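Local coordinates for protein thiosulfate reductase (Thermus thermophilus, PDB 2VPZ) that probably works as a molybdenum oxidoreductase that reduces thiosulfate or polysulfide, carrying two guanosine-dinucleotide molybdopterins and a four-iron, four-sulfur cluster, at residues A[130-135]-A[158-163]; A[378-383]-A[532-537]. All coordinates share one frame; numbering follows the deposited sequence.

Helix 149-160 joins the two contacts. Its last turn and the exit behind it form one side of contact 1, while Leu379 and Tyr534 of contact 2 rest on Ala158 and Ala159 of the same helix. The centres lie about 15 Å apart, and the two touch directly: Ala158 CB is 3.1 Å from Leu381 O, and Leu381 CD1 reaches to 3.3 Å from Gly161 C. Along the chain they are in series, 130-135/158-163 closing before 378-383/532-537 opens. Both sit toward one side of the chain, their centres about 28 and 27 Å from its centre, and both are away from the iron-sulfur and molybdopterin sites.

Contact 1 of 2, residues A[130-135]-A[158-163]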
# COMPACT_ATOMS: atom_id res chain seq x y z
N GLU A 130 44.60 -47.87 34.90
CA GLU A 130 45.71 -48.46 34.15
C GLU A 130 46.49 -47.39 33.39
O GLU A 130 47.72 -47.45 33.35
CB GLU A 130 45.21 -49.52 33.15
CG GLU A 130 44.66 -50.80 33.75
CD GLU A 130 44.04 -51.71 32.70
OE1 GLU A 130 44.17 -51.36 31.50
OE2 GLU A 130 43.44 -52.74 33.05
N ILE A 131 45.77 -46.45 32.78
CA ILE A 131 46.41 -45.35 32.02
C ILE A 131 47.21 -44.47 33.00
O ILE A 131 48.28 -43.96 32.66
CB ILE A 131 45.32 -44.43 31.24
CG1 ILE A 131 44.75 -45.19 30.04
CG2 ILE A 131 45.97 -43.10 30.76
CD1 ILE A 131 43.31 -44.80 29.65
N ARG A 132 46.70 -44.35 34.23
CA ARG A 132 47.31 -43.57 35.30
C ARG A 132 48.53 -44.22 36.00
O ARG A 132 49.30 -43.53 36.66
CB ARG A 132 46.26 -43.22 36.37
CG ARG A 132 46.70 -42.13 37.32
CD ARG A 132 46.03 -42.15 38.68
NE ARG A 132 46.37 -40.93 39.40
CZ ARG A 132 45.53 -39.95 39.71
NH1 ARG A 132 44.25 -40.04 39.38
NH2 ARG A 132 45.98 -38.85 40.31
N GLU A 133 48.72 -45.53 35.88
CA GLU A 133 49.87 -46.12 36.53
C GLU A 133 51.11 -46.13 35.61
O GLU A 133 52.24 -45.97 36.09
CB GLU A 133 49.56 -47.51 37.17
CG GLU A 133 48.27 -47.61 38.10
CD GLU A 133 48.03 -46.45 39.11
OE1 GLU A 133 46.83 -46.21 39.45
OE2 GLU A 133 49.01 -45.82 39.58
N LYS A 134 50.94 -46.26 34.29
CA LYS A 134 52.10 -46.16 33.41
C LYS A 134 52.24 -44.78 32.67
O LYS A 134 53.29 -44.53 32.08
CB LYS A 134 52.22 -47.39 32.45
CG LYS A 134 51.12 -47.57 31.40
CD LYS A 134 50.67 -49.05 31.25
CE LYS A 134 51.53 -49.81 30.25
NZ LYS A 134 51.75 -49.03 28.98
N TYR A 135 51.24 -43.89 32.69
CA TYR A 135 51.36 -42.56 32.06
C TYR A 135 51.10 -41.31 32.97
O TYR A 135 51.60 -40.21 32.70
CB TYR A 135 50.47 -42.39 30.78
CG TYR A 135 50.58 -43.45 29.69
CD1 TYR A 135 49.70 -44.53 29.66
CD2 TYR A 135 51.55 -43.37 28.66
CE1 TYR A 135 49.76 -45.52 28.67
CE2 TYR A 135 51.62 -44.37 27.64
CZ TYR A 135 50.72 -45.45 27.65
OH TYR A 135 50.77 -46.43 26.68
N ALA A 158 39.90 -31.56 37.25
CA ALA A 158 40.82 -30.97 38.22
C ALA A 158 40.96 -31.86 39.48
O ALA A 158 42.05 -32.02 40.02
CB ALA A 158 40.38 -29.52 38.59
N ALA A 159 39.86 -32.45 39.94
CA ALA A 159 39.88 -33.35 41.09
C ALA A 159 40.68 -34.61 40.75
O ALA A 159 41.24 -35.27 41.63
CB ALA A 159 38.45 -33.74 41.55
N TRP A 160 40.75 -34.95 39.47
CA TRP A 160 41.51 -36.11 39.04
C TRP A 160 42.99 -35.75 38.72
O TRP A 160 43.87 -36.61 38.79
CB TRP A 160 40.80 -36.82 37.86
CG TRP A 160 41.69 -37.65 36.97
CD1 TRP A 160 42.46 -37.20 35.92
CD2 TRP A 160 41.91 -39.08 37.03
NE1 TRP A 160 43.13 -38.25 35.34
CE2 TRP A 160 42.81 -39.41 36.00
CE3 TRP A 160 41.43 -40.11 37.86
CZ2 TRP A 160 43.26 -40.74 35.77
CZ3 TRP A 160 41.87 -41.44 37.64
CH2 TRP A 160 42.77 -41.74 36.59
N GLY A 161 43.26 -34.49 38.40
CA GLY A 161 44.61 -34.05 38.09
C GLY A 161 45.03 -33.92 36.63
O GLY A 161 46.23 -34.02 36.33
N SER A 162 44.09 -33.74 35.71
CA SER A 162 44.41 -33.57 34.28
C SER A 162 44.12 -32.12 33.84
O SER A 162 43.00 -31.63 34.06
CB SER A 162 43.61 -34.55 33.37
OG SER A 162 43.96 -34.41 32.00
N PRO A 163 45.12 -31.40 33.26
CA PRO A 163 44.93 -30.02 32.80
C PRO A 163 44.31 -29.97 31.37
O PRO A 163 43.97 -28.89 30.84
CB PRO A 163 46.33 -29.41 32.85
CG PRO A 163 47.24 -30.59 32.58
CD PRO A 163 46.53 -31.81 33.17
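A cation-pi pair between two helix ends, Arg132 over Trp160, accounts for nearly all of this contact, which buries 152 Å² in total. Arg132 comes from the last turns of helix 117-134 and Trp160 from the final turn of helix 149-160. The evidence for the pair is the position of Arg132 CZ, 4.3 Å from the centroid of the Trp160 six-membered ring and only 4° off the ring normal. The guanidinium does not lie flat on the indole: the two planes are 70° apart, and NH1 dips toward the ring, reaching 3.2 Å from Trp160 CE3. With CG anti to the backbone N (chi1 -165°) and the chain extended through NE, the aliphatic stem passes the rim of the six-membered ring at CH2 and CZ2, Arg132 CB packing 3.8 Å from Trp160 CH2. Only the guanidinium end comes over the face, NH1 leading. Trp160 NE1 has its own partner, the carbonyl of Pro137, in the loop that also touches Arg132; this bond helps fix the rotation of the indole. An alanine in place of Trp160 would probably leave the Arg132 guanidinium without its aromatic platform and the Pro137 carbonyl without this donor. Just beyond the tryptophan, Gly161 has positive phi, where a side chain would jam against the preceding carbonyl, and Ser162 N reaches back to Pro157 O. The glycine is the C-prime residue of a Schellman motif, which ends helix 149-160 directly after the tryptophan.

Contact 2 of 2, residues A[378-383]-A[532-537]; sequences PLPLEP and EQYFPW
The Tyr534 ring has Gln533 CG over one face, 3.7 Å above the plane and offset toward the rim, and Pro378 O at its edge, in plane. Leu379 CD1 and Pro380 CD approach the ring obliquely, both on the side of the ring plane away from Gln533 CG. Placing CG beside the backbone N (chi1 -47°) sends the ring away from its own loop and across to residues 378-380, a proline-rich run without regular secondary structure. The Tyr534 hydroxyl donates to the backbone carbonyl of Pro378, with Tyr534 OH 2.7 Å from Pro378 O. The C=O...donor angle is 148° and the donor is tilted 17° from the carbonyl plane, a bent approach rather than a head-on one. Around this bond the packing is apolar: Leu379 CD1 lies 3.4 Å from Tyr534 CE2, the two side chains crossing at a slant, and Pro380 CD comes to 3.6 Å from Tyr534 CZ, the proline and tyrosine side chains pointing toward each other. That same Pro380 CD is 3.0 Å from Tyr534 OH, so the proline ring crowds the phenol oxygen, whose hydrogen bond across the contact is the one to Pro378 O. Helix 149-160 backs both loops, and Phe535 meets Phe155 there. Pairing the hydroxyl of the buried Tyr534 with a main-chain acceptor satisfies its donor without needing a polar side chain from residues 378-383. The chemistry therefore implies a join between two irregular loops, 149 residues apart in the chain, that combines one directional bond with hydrocarbon packing and involves no charged group.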
# COMPACT_ATOMS: atom_id res chain seq x y z
N PRO A 378 40.76 -27.93 48.68
CA PRO A 378 41.12 -27.35 47.38
C PRO A 378 41.31 -28.47 46.32
O PRO A 378 41.63 -29.61 46.67
CB PRO A 378 42.43 -26.63 47.67
CG PRO A 378 42.19 -26.07 49.03
CD PRO A 378 41.49 -27.25 49.75
N LEU A 379 41.12 -28.16 45.05
CA LEU A 379 41.27 -29.16 43.99
C LEU A 379 42.77 -29.40 43.58
O LEU A 379 43.57 -28.45 43.62
CB LEU A 379 40.47 -28.72 42.74
CG LEU A 379 39.03 -29.10 42.31
CD1 LEU A 379 38.34 -30.03 43.31
CD2 LEU A 379 38.21 -27.81 42.10
N PRO A 380 43.19 -30.67 43.28
CA PRO A 380 44.60 -30.75 42.89
C PRO A 380 45.00 -29.56 41.92
O PRO A 380 45.96 -28.84 42.19
CB PRO A 380 44.71 -32.12 42.22
CG PRO A 380 43.72 -32.99 42.98
CD PRO A 380 42.63 -32.02 43.50
N LEU A 381 44.30 -29.35 40.80
CA LEU A 381 44.63 -28.22 39.90
C LEU A 381 43.53 -27.15 39.99
O LEU A 381 42.35 -27.48 39.89
CB LEU A 381 44.79 -28.67 38.45
CG LEU A 381 45.70 -29.85 38.18
CD1 LEU A 381 45.12 -30.69 37.07
CD2 LEU A 381 47.08 -29.39 37.80
N GLU A 382 43.93 -25.89 40.18
CA GLU A 382 43.03 -24.73 40.28
C GLU A 382 43.21 -23.88 39.00
O GLU A 382 44.29 -23.93 38.39
CB GLU A 382 43.34 -23.90 41.54
CG GLU A 382 42.13 -23.58 42.47
CD GLU A 382 41.84 -24.66 43.53
OE1 GLU A 382 42.79 -25.35 43.96
OE2 GLU A 382 40.66 -24.82 43.95
N PRO A 383 42.21 -23.07 38.59
CA PRO A 383 42.39 -22.29 37.36
C PRO A 383 43.16 -20.94 37.41
O PRO A 383 43.37 -20.39 38.49
CB PRO A 383 40.96 -22.11 36.86
CG PRO A 383 40.10 -22.05 38.18
CD PRO A 383 40.99 -22.64 39.30
N GLU A 532 36.33 -39.44 47.07
CA GLU A 532 35.27 -39.36 48.07
C GLU A 532 35.28 -37.98 48.81
O GLU A 532 34.20 -37.44 49.06
CB GLU A 532 35.42 -40.53 49.05
CG GLU A 532 36.73 -41.34 48.87
CD GLU A 532 36.60 -42.55 47.91
OE1 GLU A 532 35.71 -43.40 48.13
OE2 GLU A 532 37.41 -42.64 46.95
N GLN A 533 36.44 -37.38 49.15
CA GLN A 533 36.43 -36.06 49.84
C GLN A 533 35.73 -35.05 48.92
O GLN A 533 35.04 -34.11 49.39
CB GLN A 533 37.84 -35.54 50.23
CG GLN A 533 38.67 -34.98 49.10
CD GLN A 533 39.87 -35.83 48.81
OE1 GLN A 533 41.02 -35.40 48.96
NE2 GLN A 533 39.62 -37.09 48.41
N TYR A 534 35.92 -35.24 47.62
CA TYR A 534 35.18 -34.47 46.62
C TYR A 534 33.98 -35.53 46.36
O TYR A 534 34.20 -36.74 46.27
CB TYR A 534 36.05 -34.13 45.33
CG TYR A 534 37.50 -33.59 45.54
CD1 TYR A 534 38.59 -34.44 45.45
CD2 TYR A 534 37.77 -32.23 45.88
CE1 TYR A 534 39.91 -34.01 45.67
CE2 TYR A 534 39.10 -31.77 46.12
CZ TYR A 534 40.16 -32.68 46.01
OH TYR A 534 41.45 -32.28 46.27
N PHE A 535 32.72 -35.07 46.41
CA PHE A 535 31.49 -35.90 46.31
C PHE A 535 30.92 -36.46 47.60
O PHE A 535 30.01 -37.30 47.54
CB PHE A 535 31.73 -37.04 45.35
CG PHE A 535 32.07 -36.66 44.01
CD1 PHE A 535 33.35 -36.81 43.52
CD2 PHE A 535 31.13 -35.97 43.24
CE1 PHE A 535 33.72 -36.29 42.31
CE2 PHE A 535 31.45 -35.44 42.00
CZ PHE A 535 32.77 -35.59 41.53
N PRO A 536 31.36 -35.91 48.77
CA PRO A 536 30.85 -36.39 50.05
C PRO A 536 29.31 -36.46 50.16
O PRO A 536 28.76 -37.50 50.50
CB PRO A 536 31.48 -35.45 51.06
CG PRO A 536 31.33 -34.14 50.36
CD PRO A 536 31.70 -34.49 48.89
N TRP A 537 28.65 -35.34 49.89
CA TRP A 537 27.16 -35.25 49.90
C TRP A 537 26.52 -36.49 49.24
O TRP A 537 26.97 -36.91 48.18
CB TRP A 537 26.65 -33.98 49.15
CG TRP A 537 27.38 -33.69 47.84
CD1 TRP A 537 28.55 -32.99 47.70
CD2 TRP A 537 27.01 -34.11 46.50
NE1 TRP A 537 28.92 -32.95 46.39
CE2 TRP A 537 28.00 -33.62 45.62
CE3 TRP A 537 25.94 -34.84 45.96
CZ2 TRP A 537 27.97 -33.84 44.22
CZ3 TRP A 537 25.89 -35.06 44.55
CH2 TRP A 537 26.90 -34.56 43.71